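Local coordinates for protein pilus tip adhesin Cpa (Streptococcus pyogenes, PDB 4C0Z) that forms part of the pilus tip and can bind host cell-surface targets covalently through reactive thioester bonds, mediating adhesion of streptococcal pili, at residues I[53-58]-I[133-138]; I[104-109]-I[207-212]. All coordinates share one frame; numbering follows the deposited sequence.

How the contacts relate
From the N terminus, the chain first passes through strand 51-56 and the turn after it, which give segment 53-58. It then runs through helix 98-108, which holds most of 104-109. Helix 123-138 follows and closes contact 1, across 74 intervening residues. Strand 205-211, near the C terminus, closes contact 2 across 97. The segments alternate along the chain, so the two loops cross and neither nests in the other. Strands 51-56 and 205-211 are antiparallel neighbours in the barrel, probably joined by a hydrogen bond from Leu207 N to Tyr54 O. The helices also meet, through Ile105 against Ala133 and Tyr137. Together the contacts set two successive helices against one barrel wall.

Contact 1: residues I[53-58]-I[133-138]; sequences AYCFNL and AIWYYT. With SPD (spermidine), chain B.
The Trp135 indole carries the Leu58 methyl CD2 over one face and Cys55 SG at its edge. This is the thioester site of the N-terminal domain: Cys55 and Gln204 are the pair that forms the isoglutamyl cysteine thioester. Strand 51-56 of the barrel runs beside the C-terminal end of helix 123-138 here, with short axes 29° apart.

Leu58 CD2 makes a CH-pi contact, 3.5 Å from the centroid of the Trp135 five-membered ring. It stands almost straight above that ring, 10° off the normal. Cys55 SG meets the indole at its edge, a sulfur-aromatic contact; it is 3.6 Å from both Trp135 NE1 and Trp135 CZ2. The Cys55 chi1 of 65° sets SG between the backbone N and the carbonyl carbon. Phe56 CA also comes to the indole edge, near the ring plane. Within the helix, Thr138 OG1 lies at that edge too.

Further along, the Phe56 and Thr138 side chains cross at about a right angle. The closest pair is Phe56 CB and Thr138 OG1, at 3.3 Å. At the other end of the strand, Tyr54 CB rests on Ile134 CG1 at 4.2 Å. The Tyr54 ring turns off from the helix segment, and its OH is hydrogen-bonded to Tyr110 O.

Asp139 OD1 and OD2, just past the helix, accept hydrogen bonds from the backbone N of Asn57 and Leu58, respectively, which ties the turn to the helix end. In the two-copy assembly of the crystal, Leu58 packs on Leu58 of the second copy, and Trp135 on Thr59 of that copy. Spermidine lies against the same cysteine and indole. Its C9 is 3.7 Å from Cys55 SG, and its terminal nitrogen N10 donates a hydrogen bond to Asn57 O at 3.2 Å.

Contact 2: residues I[104-109]-I[207-212]; sequences RILYNG and LSAEYV
Leu106 reaches from helix 98-108 onto strand 205-211 and meets Leu207 and Ala209, two residues whose side chains both leave the strand toward the helix. This is helix-on-sheet packing against the outside of a six-stranded antiparallel barrel. The short axes cross at 63°. No hydrogen bond joins the two segments.

One branch of Leu106 does most of the touching. Its CD1 lies 3.5 Å from Ala209 CB. The same methyl meets Leu207 CD1 at 3.8 Å. CD1 is anti to CA (chi2 -178°), which carries this methyl out from the helix to the strand. Ala209 CB also touches Leu106 CB at 3.9 Å; Leu106 and Ala209 are the CA pair nearest across the segments. The two leucine side chains meet at a slant. Leu106 CD2, the second branch, is farther from Leu207 CD1.

Next to this apolar patch, the Tyr107 and Tyr211 side chains cross at about a right angle. The phenol end of Tyr211 does the touching. Its OH is 3.3 Å from Tyr107 CE1, and its CZ is 4.1 Å from that same carbon. Tyr107 OH is hydrogen-bonded to Arg114 NE, while Tyr211 OH has a weak bond from Asn112 ND2.

At the end of the helix Arg104 O accepts from both Asn108 N and Asn108 ND2, which reach it from opposite faces of its plane; the ND2 bond is 2.9 Å and nearly straight (168°).

Tyr191 of strand 191-198 makes edge-to-face contacts with both Tyr107 and Tyr211. Leu106 also packs on Tyr54 of strand 51-56, on Leu193 of strand 191-198 and on Ile134 of helix 123-138. The helix thus sits across three adjacent barrel strands, with the next helix alongside it.

Contact 1: residues I[53-58]-I[133-138]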
loop_
_atom_site.group_PDB
_atom_site.type_symbol
_atom_site.label_atom_id
_atom_site.label_comp_id
_atom_site.label_asym_id
_atom_site.label_seq_id
_atom_site.Cartn_x
_atom_site.Cartn_y
_atom_site.Cartn_z
ATOM N N ALA I 53 3.192 12.654 -11.699
ATOM C CA ALA I 53 2.471 11.379 -11.659
ATOM C C ALA I 53 2.019 11.031 -10.253
ATOM O O ALA I 53 2.575 11.527 -9.274
ATOM C CB ALA I 53 3.335 10.258 -12.217
ATOM N N TYR I 54 0.967 10.204 -10.168
ATOM C CA TYR I 54 0.400 9.681 -8.928
ATOM C C TYR I 54 0.217 8.193 -9.138
ATOM O O TYR I 54 -0.101 7.757 -10.251
ATOM C CB TYR I 54 -0.925 10.391 -8.569
ATOM C CG TYR I 54 -0.699 11.837 -8.178
ATOM C CD1 TYR I 54 -0.328 12.177 -6.880
ATOM C CD2 TYR I 54 -0.751 12.857 -9.133
ATOM C CE1 TYR I 54 -0.045 13.496 -6.528
ATOM C CE2 TYR I 54 -0.498 14.190 -8.789
ATOM C CZ TYR I 54 -0.141 14.505 -7.482
ATOM O OH TYR I 54 0.081 15.818 -7.116
ATOM N N CYS I 55 0.447 7.411 -8.089
ATOM C CA CYS I 55 0.356 5.965 -8.172
ATOM C C CYS I 55 -0.990 5.415 -7.754
ATOM O O CYS I 55 -1.777 6.100 -7.099
ATOM C CB CYS I 55 1.487 5.313 -7.380
ATOM S SG CYS I 55 1.411 5.617 -5.603
ATOM N N PHE I 56 -1.218 4.143 -8.095
ATOM C CA PHE I 56 -2.345 3.327 -7.663
ATOM C C PHE I 56 -1.880 1.884 -7.524
ATOM O O PHE I 56 -0.762 1.593 -7.941
ATOM C CB PHE I 56 -3.606 3.527 -8.501
ATOM C CG PHE I 56 -3.602 3.154 -9.956
ATOM C CD1 PHE I 56 -3.096 4.032 -10.911
ATOM C CD2 PHE I 56 -4.251 2.007 -10.392
ATOM C CE1 PHE I 56 -3.191 3.737 -12.274
ATOM C CE2 PHE I 56 -4.342 1.710 -11.758
ATOM C CZ PHE I 56 -3.820 2.581 -12.688
ATOM N N ASN I 57 -2.699 0.992 -6.907
ATOM C CA ASN I 57 -2.396 -0.404 -6.535
ATOM C C ASN I 57 -1.561 -0.370 -5.258
ATOM O O ASN I 57 -0.338 -0.533 -5.294
ATOM C CB ASN I 57 -1.688 -1.209 -7.619
ATOM C CG ASN I 57 -2.349 -1.166 -8.981
ATOM O OD1 ASN I 57 -1.810 -0.620 -9.932
ATOM N ND2 ASN I 57 -3.498 -1.754 -9.117
ATOM N N LEU I 58 -2.226 -0.127 -4.120
ATOM C CA LEU I 58 -1.579 -0.015 -2.814
ATOM C C LEU I 58 -0.791 -1.235 -2.373
ATOM O O LEU I 58 0.105 -1.100 -1.547
ATOM C CB LEU I 58 -2.606 0.361 -1.731
ATOM C CG LEU I 58 -3.171 1.767 -1.770
ATOM C CD1 LEU I 58 -4.235 1.929 -0.692
ATOM C CD2 LEU I 58 -2.070 2.788 -1.573
ATOM N N ALA I 133 -6.140 11.663 -2.108
ATOM C CA ALA I 133 -7.421 11.831 -2.795
ATOM C C ALA I 133 -7.508 10.848 -3.992
ATOM O O ALA I 133 -8.551 10.225 -4.201
ATOM C CB ALA I 133 -7.586 13.269 -3.256
ATOM N N ILE I 134 -6.400 10.663 -4.725
ATOM C CA ILE I 134 -6.305 9.690 -5.825
ATOM C C ILE I 134 -6.565 8.246 -5.317
ATOM O O ILE I 134 -7.420 7.548 -5.877
ATOM C CB ILE I 134 -4.943 9.816 -6.585
ATOM C CG1 ILE I 134 -4.869 11.152 -7.429
ATOM C CG2 ILE I 134 -4.637 8.571 -7.443
ATOM C CD1 ILE I 134 -5.859 11.276 -8.610
ATOM N N TRP I 135 -5.868 7.836 -4.237
ATOM C CA TRP I 135 -6.007 6.504 -3.623
ATOM C C TRP I 135 -7.419 6.220 -3.161
ATOM O O TRP I 135 -7.843 5.068 -3.226
ATOM C CB TRP I 135 -5.042 6.311 -2.449
ATOM C CG TRP I 135 -3.619 6.099 -2.843
ATOM C CD1 TRP I 135 -3.161 5.466 -3.958
ATOM C CD2 TRP I 135 -2.465 6.387 -2.044
ATOM N NE1 TRP I 135 -1.796 5.402 -3.933
ATOM C CE2 TRP I 135 -1.339 5.963 -2.772
ATOM C CE3 TRP I 135 -2.274 6.992 -0.793
ATOM C CZ2 TRP I 135 -0.043 6.125 -2.299
ATOM C CZ3 TRP I 135 -0.991 7.165 -0.332
ATOM C CH2 TRP I 135 0.108 6.712 -1.065
ATOM N N TYR I 136 -8.147 7.264 -2.698
ATOM C CA TYR I 136 -9.534 7.146 -2.277
ATOM C C TYR I 136 -10.369 6.560 -3.444
ATOM O O TYR I 136 -11.222 5.706 -3.221
ATOM C CB TYR I 136 -10.075 8.533 -1.844
ATOM C CG TYR I 136 -11.537 8.538 -1.459
ATOM C CD1 TYR I 136 -11.949 8.108 -0.202
ATOM C CD2 TYR I 136 -12.507 8.987 -2.345
ATOM C CE1 TYR I 136 -13.296 8.118 0.159
ATOM C CE2 TYR I 136 -13.858 8.997 -1.997
ATOM C CZ TYR I 136 -14.248 8.556 -0.747
ATOM O OH TYR I 136 -15.573 8.546 -0.403
ATOM N N TYR I 137 -10.090 6.997 -4.686
ATOM C CA TYR I 137 -10.827 6.520 -5.857
ATOM C C TYR I 137 -10.222 5.283 -6.505
ATOM O O TYR I 137 -10.962 4.366 -6.847
ATOM C CB TYR I 137 -11.016 7.643 -6.890
ATOM C CG TYR I 137 -12.048 8.658 -6.447
ATOM C CD1 TYR I 137 -13.411 8.382 -6.536
ATOM C CD2 TYR I 137 -11.663 9.869 -5.877
ATOM C CE1 TYR I 137 -14.364 9.294 -6.082
ATOM C CE2 TYR I 137 -12.607 10.802 -5.446
ATOM C CZ TYR I 137 -13.955 10.510 -5.548
ATOM O OH TYR I 137 -14.863 11.430 -5.095
ATOM N N THR I 138 -8.907 5.253 -6.689
ATOM C CA THR I 138 -8.245 4.142 -7.381
ATOM C C THR I 138 -8.173 2.840 -6.581
ATOM O O THR I 138 -8.152 1.758 -7.172
ATOM C CB THR I 138 -6.835 4.543 -7.792
ATOM O OG1 THR I 138 -6.057 4.785 -6.622
ATOM C CG2 THR I 138 -6.810 5.722 -8.742
HETATM N N1 SPD B . 3.118 -2.305 3.079
HETATM C C2 SPD B . 2.406 -3.203 2.177
HETATM C C3 SPD B . 2.208 -2.542 0.802
HETATM C C4 SPD B . 3.427 -1.752 0.359
HETATM C C5 SPD B . 3.009 -0.989 -0.894
HETATM N N6 SPD B . 3.351 0.421 -0.803
HETATM C C7 SPD B . 3.104 1.135 -2.086
HETATM C C8 SPD B . 1.815 2.013 -1.974
HETATM C C9 SPD B . 1.533 2.731 -3.329
HETATM N N10 SPD B . 1.589 1.829 -4.485
#

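Contact 2: residues I[104-109]-I[207-212]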
loop_
_atom_site.group_PDB
_atom_site.type_symbol
_atom_site.label_atom_id
_atom_site.label_comp_id
_atom_site.label_asym_id
_atom_site.label_seq_id
_atom_site.Cartn_x
_atom_site.Cartn_y
_atom_site.Cartn_z
ATOM N N ARG I 104 -10.792 15.549 -11.991
ATOM C CA ARG I 104 -11.125 16.690 -11.124
ATOM C C ARG I 104 -10.080 16.892 -10.023
ATOM O O ARG I 104 -9.723 18.034 -9.730
ATOM C CB ARG I 104 -12.520 16.553 -10.507
ATOM C CG ARG I 104 -13.588 17.239 -11.314
ATOM C CD ARG I 104 -14.925 17.305 -10.597
ATOM N NE ARG I 104 -15.538 15.984 -10.446
ATOM C CZ ARG I 104 -16.334 15.413 -11.347
ATOM N NH1 ARG I 104 -16.615 16.033 -12.486
ATOM N NH2 ARG I 104 -16.848 14.214 -11.118
ATOM N N ILE I 105 -9.572 15.785 -9.440
ATOM C CA ILE I 105 -8.552 15.817 -8.393
ATOM C C ILE I 105 -7.252 16.358 -8.962
ATOM O O ILE I 105 -6.640 17.214 -8.332
ATOM C CB ILE I 105 -8.358 14.437 -7.704
ATOM C CG1 ILE I 105 -9.586 14.079 -6.846
ATOM C CG2 ILE I 105 -7.067 14.399 -6.856
ATOM C CD1 ILE I 105 -9.644 12.619 -6.471
ATOM N N LEU I 106 -6.833 15.866 -10.137
ATOM C CA LEU I 106 -5.594 16.302 -10.760
ATOM C C LEU I 106 -5.647 17.774 -11.163
ATOM O O LEU I 106 -4.680 18.495 -10.933
ATOM C CB LEU I 106 -5.210 15.380 -11.935
ATOM C CG LEU I 106 -4.904 13.914 -11.576
ATOM C CD1 LEU I 106 -4.500 13.110 -12.793
ATOM C CD2 LEU I 106 -3.804 13.809 -10.543
ATOM N N TYR I 107 -6.809 18.230 -11.670
ATOM C CA TYR I 107 -7.080 19.611 -12.077
ATOM C C TYR I 107 -7.035 20.579 -10.894
ATOM O O TYR I 107 -6.575 21.706 -11.045
ATOM C CB TYR I 107 -8.447 19.679 -12.774
ATOM C CG TYR I 107 -8.763 20.995 -13.453
ATOM C CD1 TYR I 107 -8.106 21.376 -14.618
ATOM C CD2 TYR I 107 -9.787 21.814 -12.983
ATOM C CE1 TYR I 107 -8.393 22.584 -15.247
ATOM C CE2 TYR I 107 -10.107 23.010 -13.622
ATOM C CZ TYR I 107 -9.411 23.387 -14.760
ATOM O OH TYR I 107 -9.736 24.544 -15.414
ATOM N N ASN I 108 -7.490 20.127 -9.721
ATOM C CA ASN I 108 -7.550 20.918 -8.491
ATOM C C ASN I 108 -6.393 20.726 -7.516
ATOM O O ASN I 108 -6.241 21.528 -6.585
ATOM C CB ASN I 108 -8.867 20.661 -7.773
ATOM C CG ASN I 108 -9.999 21.415 -8.389
ATOM O OD1 ASN I 108 -10.213 22.593 -8.090
ATOM N ND2 ASN I 108 -10.701 20.767 -9.310
ATOM N N GLY I 109 -5.613 19.663 -7.712
ATOM C CA GLY I 109 -4.498 19.309 -6.845
ATOM C C GLY I 109 -3.159 19.831 -7.297
ATOM O O GLY I 109 -3.089 20.731 -8.133
ATOM N N LEU I 207 -0.593 7.393 -12.974
ATOM C CA LEU I 207 -1.561 8.203 -13.687
ATOM C C LEU I 207 -1.100 9.660 -13.725
ATOM O O LEU I 207 -0.411 10.127 -12.822
ATOM C CB LEU I 207 -3.030 8.016 -13.201
ATOM C CG LEU I 207 -3.362 8.231 -11.730
ATOM C CD1 LEU I 207 -3.582 9.715 -11.423
ATOM C CD2 LEU I 207 -4.606 7.452 -11.352
ATOM N N SER I 208 -1.443 10.355 -14.806
ATOM C CA SER I 208 -1.048 11.745 -15.027
ATOM C C SER I 208 -2.062 12.464 -15.900
ATOM O O SER I 208 -2.743 11.827 -16.706
ATOM C CB SER I 208 0.333 11.799 -15.674
ATOM O OG SER I 208 0.853 13.112 -15.623
ATOM N N ALA I 209 -2.185 13.783 -15.714
ATOM C CA ALA I 209 -3.092 14.609 -16.513
ATOM C C ALA I 209 -2.344 15.798 -17.092
ATOM O O ALA I 209 -1.393 16.293 -16.475
ATOM C CB ALA I 209 -4.274 15.076 -15.685
ATOM N N GLU I 210 -2.749 16.224 -18.293
ATOM C CA GLU I 210 -2.136 17.353 -18.997
ATOM C C GLU I 210 -3.130 18.055 -19.911
ATOM O O GLU I 210 -4.152 17.469 -20.285
ATOM C CB GLU I 210 -0.893 16.885 -19.811
ATOM C CG GLU I 210 -1.209 16.041 -21.050
ATOM C CD GLU I 210 -0.103 15.875 -22.076
ATOM O OE1 GLU I 210 0.666 16.841 -22.289
ATOM O OE2 GLU I 210 -0.049 14.798 -22.715
ATOM N N TYR I 211 -2.799 19.297 -20.308
ATOM C CA TYR I 211 -3.572 20.031 -21.290
ATOM C C TYR I 211 -3.067 19.545 -22.651
ATOM O O TYR I 211 -1.852 19.422 -22.851
ATOM C CB TYR I 211 -3.368 21.539 -21.152
ATOM C CG TYR I 211 -4.014 22.155 -19.934
ATOM C CD1 TYR I 211 -5.350 22.542 -19.949
ATOM C CD2 TYR I 211 -3.270 22.433 -18.794
ATOM C CE1 TYR I 211 -5.937 23.171 -18.851
ATOM C CE2 TYR I 211 -3.842 23.068 -17.692
ATOM C CZ TYR I 211 -5.178 23.441 -17.725
ATOM O OH TYR I 211 -5.764 24.064 -16.641
ATOM N N VAL I 212 -3.999 19.209 -23.551
ATOM C CA VAL I 212 -3.714 18.690 -24.885
ATOM C C VAL I 212 -3.843 19.816 -25.907
ATOM O O VAL I 212 -2.832 20.387 -26.291
ATOM C CB VAL I 212 -4.603 17.461 -25.216
ATOM C CG1 VAL I 212 -4.497 17.068 -26.689
ATOM C CG2 VAL I 212 -4.243 16.279 -24.325
#